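Local coordinates for protein chitinase (Chromobacterium violaceum, PDB 4TXG) that probably hydrolyses glycosidic bonds in chitin, as a family 18 glycoside hydrolase that is also likely to bind its polysaccharide substrate, at residues 424-427 / 428-431; 724-727 / 728-732. All coordinates share one frame; numbering follows the deposited sequence.

Contact 1: 424-427 / 428-431; sequences FWNV and YSTP. With CS (cesium ion), chain F.
The carboxamide of N426 meets S429 with its oxygen: OD1 of N426 lies 3.2 Å from CB of S429. The Y428 ring is met obliquely by the carbonyl carbon of V427. Within 424-427 the edge of F424 lies over one face of W425. CD2 of F424 stands 3.5 Å above the indole plane, offset toward the rim, and CH2 of W425 lies in the plane of the F424 ring. R405 makes a cation-pi contact with F424.

Helix 420-424 ends here. N426 has positive phi and is the C-prime residue of a Schellman motif, in which V427 N returns to the carbonyl of L422. The turn continues through a weak bond from T430 N to N426 O (3.2 Å, 131° at the hydrogen). CG2 of T430 sits between its own backbone N and carbonyl carbon. It packs 3.4 Å from N426 O and almost as near to V427 O.

S429 keeps OG beside its backbone N (chi1 -60°), which turns the hydroxyl to a cesium ion at 3.0 Å. Water 2 binds the same ion, and CB of Y428 lies beside it. Water 1 donates to OD1 of N426 at 2.9 Å and has a weak link to OG of S429. The OH of Y428 instead bonds to OD1 of D415 and the backbone N of D419, tying the turn to the residues just before helix 420-424.

Contact 2: 724-727 / 728-732; sequences GSNV and GGLKG. With CS (cesium ion), chain K.
The backbone makes a type II beta turn from N726 to G729, closed by G729 N bonding to N726 O at 2.9 Å, with G728 in the third position at positive phi, where a CB would collide with the carbonyl oxygen of V727.

An ST turn leads into this one. OG of S725 accepts from the backbone N of V727 at 2.9 Å, in a nearly straight bond (168°). The two turns overlap at N726 and V727.

On one flank, CB of N726 packs against CD2 of L730 at 3.7 Å. This apolar touch joins the first residue of the turn to the residue just after it. The amide of N726 is used further out: ND2 donates to the carbonyl of G437. L730 also lies on T701 and H722, and its backbone N bonds to D442 OD2. The loop, between strands 716-719 and 734-740, thus meets residues of the glycosyl hydrolase family 18 range.

K731 runs alongside the first half of the loop. Its chain is extended beyond CG and brings NZ to 4.1 Å from O of S725, which is not a bond. NZ instead bonds to the carbonyl of S723.

The carbonyl of V727 binds a cesium ion through O at 3.1 Å. Water 3 also binds the ion and donates to S725 O. Water 4 reaches the ion at a long 3.5 Å and donates to G729 O at 2.7 Å. One backbone carbonyl directly, and two more through water, face a large monovalent cation. With no carboxylate among these ligands, its charge would be met here by the dipoles of neutral oxygens.

Contact 1 lies in the family 18 range and contact 2 in the Chitinase C range. Their centres are about 17 Å apart, and their nearest atoms about 6 Å, so they do not touch. Third parties join them. D415 accepts from Y428 of contact 1 and is touched by N726 of contact 2. The loop after helix 420-424 also serves both: V427 packs on Y433 and Y438, while N726 reaches I436 and G437. The two sites bind separate cesium ions, 17.8 Å from each other. The centres of the two contacts lie about 26 and 22 Å from the centre of the chain. Contact 2 is at the junction of the two regions, and contact 1 is near it.

Contact 1: 424-427 / 428-431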
ATOM      1  N   PHE A 424      14.052 -18.308  10.331  1.00 11.74           N
ATOM      2  CA  PHE A 424      14.505 -18.060  11.696  1.00 12.55           C
ATOM      3  C   PHE A 424      13.336 -18.097  12.680  1.00 11.97           C
ATOM      4  O   PHE A 424      13.499 -18.520  13.833  1.00 11.77           O
ATOM      5  CB  PHE A 424      15.229 -16.719  11.785  1.00 11.05           C
ATOM      6  CG  PHE A 424      15.842 -16.455  13.130  1.00 14.06           C
ATOM      7  CD1 PHE A 424      16.968 -17.149  13.529  1.00 16.14           C
ATOM      8  CD2 PHE A 424      15.299 -15.510  13.981  1.00 18.84           C
ATOM      9  CE1 PHE A 424      17.542 -16.910  14.766  1.00 20.75           C
ATOM     10  CE2 PHE A 424      15.872 -15.270  15.225  1.00 19.08           C
ATOM     11  CZ  PHE A 424      16.989 -15.970  15.605  1.00 17.45           C
ATOM     12  N   TRP A 425      12.158 -17.671  12.224  1.00 12.00           N
ATOM     13  CA  TRP A 425      10.969 -17.673  13.086  1.00 12.90           C
ATOM     14  C   TRP A 425      10.153 -18.958  12.984  1.00 13.69           C
ATOM     15  O   TRP A 425       9.051 -19.029  13.533  1.00 13.10           O
ATOM     16  CB  TRP A 425      10.047 -16.492  12.768  1.00 14.39           C
ATOM     17  CG  TRP A 425      10.684 -15.140  12.830  1.00 21.41           C
ATOM     18  CD1 TRP A 425      10.648 -14.181  11.857  1.00 27.63           C
ATOM     19  CD2 TRP A 425      11.458 -14.589  13.906  1.00 26.78           C
ATOM     20  NE1 TRP A 425      11.345 -13.070  12.263  1.00 30.20           N
ATOM     21  CE2 TRP A 425      11.854 -13.295  13.512  1.00 29.78           C
ATOM     22  CE3 TRP A 425      11.853 -15.062  15.160  1.00 27.97           C
ATOM     23  CZ2 TRP A 425      12.627 -12.473  14.328  1.00 31.55           C
ATOM     24  CZ3 TRP A 425      12.617 -14.241  15.971  1.00 34.06           C
ATOM     25  CH2 TRP A 425      12.999 -12.962  15.549  1.00 33.72           C
ATOM     26  N   ASN A 426      10.690 -19.946  12.268  1.00 11.18           N
ATOM     27  CA  ASN A 426      10.092 -21.279  12.127  1.00 12.09           C
ATOM     28  C   ASN A 426       8.779 -21.286  11.344  1.00 14.92           C
ATOM     29  O   ASN A 426       7.942 -22.168  11.527  1.00 13.61           O
ATOM     30  CB  ASN A 426       9.854 -21.915  13.506  1.00 10.36           C
ATOM     31  CG  ASN A 426       9.815 -23.423  13.450  1.00 15.75           C
ATOM     32  OD1 ASN A 426      10.648 -24.046  12.801  1.00 18.71           O
ATOM     33  ND2 ASN A 426       8.842 -24.021  14.136  1.00 21.62           N
ATOM     34  N   VAL A 427       8.613 -20.309  10.463  1.00 10.83           N
ATOM     35  CA  VAL A 427       7.378 -20.178   9.695  1.00 10.49           C
ATOM     36  C   VAL A 427       7.155 -21.332   8.712  1.00  9.93           C
ATOM     37  O   VAL A 427       6.036 -21.832   8.583  1.00 11.98           O
ATOM     38  CB  VAL A 427       7.372 -18.823   8.951  1.00  9.98           C
ATOM     39  CG1 VAL A 427       6.281 -18.772   7.889  1.00 11.64           C
ATOM     40  CG2 VAL A 427       7.204 -17.677   9.963  1.00 12.22           C
ATOM     41  N   TYR A 428       8.208 -21.773   8.025  1.00 11.73           N
ATOM     42  CA  TYR A 428       8.028 -22.834   7.038  1.00 14.02           C
ATOM     43  C   TYR A 428       7.755 -24.173   7.701  1.00 14.65           C
ATOM     44  O   TYR A 428       7.042 -25.005   7.152  1.00 15.49           O
ATOM     45  CB  TYR A 428       9.253 -22.964   6.126  1.00 12.44           C
ATOM     46  CG  TYR A 428       9.505 -21.765   5.244  1.00  8.01           C
ATOM     47  CD1 TYR A 428       8.575 -21.372   4.282  1.00  9.62           C
ATOM     48  CD2 TYR A 428      10.686 -21.047   5.350  1.00 10.37           C
ATOM     49  CE1 TYR A 428       8.815 -20.277   3.465  1.00  9.26           C
ATOM     50  CE2 TYR A 428      10.938 -19.963   4.533  1.00 11.76           C
ATOM     51  CZ  TYR A 428      10.000 -19.581   3.601  1.00 12.19           C
ATOM     52  OH  TYR A 428      10.264 -18.495   2.793  1.00 12.01           O
ATOM     53  N   SER A 429       8.334 -24.379   8.879  1.00 12.88           N
ATOM     54  CA  SER A 429       8.271 -25.677   9.532  1.00 13.67           C
ATOM     55  C   SER A 429       7.032 -25.905  10.396  1.00 14.47           C
ATOM     56  O   SER A 429       6.721 -27.049  10.723  1.00 19.19           O
ATOM     57  CB  SER A 429       9.518 -25.890  10.390  1.00 13.92           C
ATOM     58  OG  SER A 429      10.683 -25.840   9.577  1.00 18.05           O
ATOM     59  N   THR A 430       6.321 -24.851  10.779  1.00 10.92           N
ATOM     60  CA  THR A 430       5.175 -25.067  11.668  1.00 11.26           C
ATOM     61  C   THR A 430       3.990 -25.540  10.823  1.00 13.66           C
ATOM     62  O   THR A 430       3.597 -24.885   9.855  1.00 13.77           O
ATOM     63  CB  THR A 430       4.824 -23.800  12.502  1.00 26.88           C
ATOM     64  OG1 THR A 430       3.692 -24.069  13.343  1.00 29.88           O
ATOM     65  CG2 THR A 430       4.527 -22.608  11.614  1.00 26.48           C
ATOM     66  N   PRO A 431       3.448 -26.715  11.166  1.00 13.89           N
ATOM     67  CA  PRO A 431       2.407 -27.364  10.361  1.00 16.19           C
ATOM     68  C   PRO A 431       1.207 -26.465  10.080  1.00 13.17           C
ATOM     69  O   PRO A 431       0.691 -26.503   8.966  1.00 14.38           O
ATOM     70  CB  PRO A 431       1.979 -28.554  11.227  1.00 18.99           C
ATOM     71  CG  PRO A 431       3.148 -28.827  12.116  1.00 21.64           C
ATOM     72  CD  PRO A 431       3.813 -27.503  12.358  1.00 16.08           C
TER
HETATM   73 CS    CS F 805      11.216 -22.885   9.172  1.00 72.04          CS
HETATM   74  O   HOH W   1      12.163 -26.506  12.629  1.00 43.16           O
HETATM   75  O   HOH W   2      13.007 -23.716   6.876  1.00 14.47           O

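Contact 2: 724-727 / 728-732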
ATOM      1  N   GLY A 724      -0.971 -26.728  -0.499  1.00 21.30           N
ATOM      2  CA  GLY A 724       0.461 -26.942  -0.572  1.00 22.79           C
ATOM      3  C   GLY A 724       1.247 -25.659  -0.430  1.00 19.44           C
ATOM      4  O   GLY A 724       0.702 -24.607  -0.092  1.00 18.08           O
ATOM      5  N   SER A 725       2.543 -25.755  -0.697  1.00 17.20           N
ATOM      6  CA  SER A 725       3.439 -24.608  -0.630  1.00 15.72           C
ATOM      7  C   SER A 725       3.021 -23.509  -1.614  1.00 15.03           C
ATOM      8  O   SER A 725       2.379 -23.803  -2.626  1.00 13.63           O
ATOM      9  CB  SER A 725       4.864 -25.079  -0.911  1.00 16.49           C
ATOM     10  OG  SER A 725       5.612 -24.108  -1.589  1.00 23.03           O
ATOM     11  N   ASN A 726       3.360 -22.253  -1.314  1.00 11.35           N
ATOM     12  CA  ASN A 726       3.085 -21.164  -2.253  1.00  9.19           C
ATOM     13  C   ASN A 726       4.343 -20.737  -3.002  1.00 11.39           C
ATOM     14  O   ASN A 726       4.428 -19.628  -3.519  1.00 14.61           O
ATOM     15  CB  ASN A 726       2.423 -19.957  -1.556  1.00  9.13           C
ATOM     16  CG  ASN A 726       3.336 -19.256  -0.545  1.00  9.33           C
ATOM     17  OD1 ASN A 726       4.161 -19.885   0.112  1.00  9.13           O
ATOM     18  ND2 ASN A 726       3.161 -17.942  -0.403  1.00  8.10           N
ATOM     19  N   VAL A 727       5.319 -21.637  -3.095  1.00 12.76           N
ATOM     20  CA  VAL A 727       6.439 -21.384  -3.994  1.00 14.79           C
ATOM     21  C   VAL A 727       5.904 -21.274  -5.420  1.00 15.84           C
ATOM     22  O   VAL A 727       5.126 -22.126  -5.873  1.00 15.69           O
ATOM     23  CB  VAL A 727       7.506 -22.490  -3.900  1.00 20.39           C
ATOM     24  CG1 VAL A 727       8.525 -22.349  -5.024  1.00 23.92           C
ATOM     25  CG2 VAL A 727       8.184 -22.434  -2.547  1.00 21.80           C
ATOM     26  N   GLY A 728       6.284 -20.205  -6.116  1.00 15.38           N
ATOM     27  CA  GLY A 728       5.793 -19.970  -7.462  1.00 15.96           C
ATOM     28  C   GLY A 728       4.447 -19.272  -7.476  1.00 14.29           C
ATOM     29  O   GLY A 728       3.827 -19.108  -8.535  1.00 17.77           O
ATOM     30  N   GLY A 729       3.985 -18.877  -6.293  1.00  9.89           N
ATOM     31  CA  GLY A 729       2.762 -18.098  -6.152  1.00 11.04           C
ATOM     32  C   GLY A 729       1.586 -18.875  -5.597  1.00 12.09           C
ATOM     33  O   GLY A 729       1.505 -20.088  -5.754  1.00 12.33           O
ATOM     34  N   LEU A 730       0.666 -18.173  -4.936  1.00  9.52           N
ATOM     35  CA  LEU A 730      -0.582 -18.790  -4.502  1.00  9.70           C
ATOM     36  C   LEU A 730      -1.394 -19.198  -5.734  1.00 10.87           C
ATOM     37  O   LEU A 730      -1.393 -18.483  -6.732  1.00  9.70           O
ATOM     38  CB  LEU A 730      -1.366 -17.825  -3.610  1.00  7.80           C
ATOM     39  CG  LEU A 730      -0.727 -17.651  -2.227  1.00  7.64           C
ATOM     40  CD1 LEU A 730      -1.174 -16.338  -1.561  1.00  7.50           C
ATOM     41  CD2 LEU A 730      -1.077 -18.853  -1.363  1.00  7.79           C
ATOM     42  N   LYS A 731      -2.075 -20.343  -5.672  1.00  8.77           N
ATOM     43  CA  LYS A 731      -2.656 -20.940  -6.875  1.00  9.16           C
ATOM     44  C   LYS A 731      -4.102 -20.537  -7.142  1.00 12.92           C
ATOM     45  O   LYS A 731      -4.703 -20.981  -8.125  1.00 14.67           O
ATOM     46  CB  LYS A 731      -2.564 -22.466  -6.796  1.00  9.63           C
ATOM     47  CG  LYS A 731      -1.136 -22.993  -6.791  1.00 15.59           C
ATOM     48  CD  LYS A 731      -1.110 -24.438  -6.309  1.00 25.71           C
ATOM     49  CE  LYS A 731       0.306 -24.903  -5.989  1.00 35.65           C
ATOM     50  NZ  LYS A 731       0.282 -26.172  -5.203  1.00 41.20           N
ATOM     51  N   GLY A 732      -4.659 -19.706  -6.273  1.00  9.32           N
ATOM     52  CA  GLY A 732      -6.009 -19.202  -6.448  1.00  9.43           C
ATOM     53  C   GLY A 732      -6.251 -18.017  -5.531  1.00 10.32           C
ATOM     54  O   GLY A 732      -5.410 -17.704  -4.691  1.00  9.65           O
TER
HETATM   55 CS    CS K 810       4.955 -24.862  -7.410  1.00145.30          CS
HETATM   56  O   HOH W   3       3.779 -25.423  -4.760  1.00 31.36           O
HETATM   57  O   HOH W   4       2.542 -22.323  -6.862  1.00 27.07           O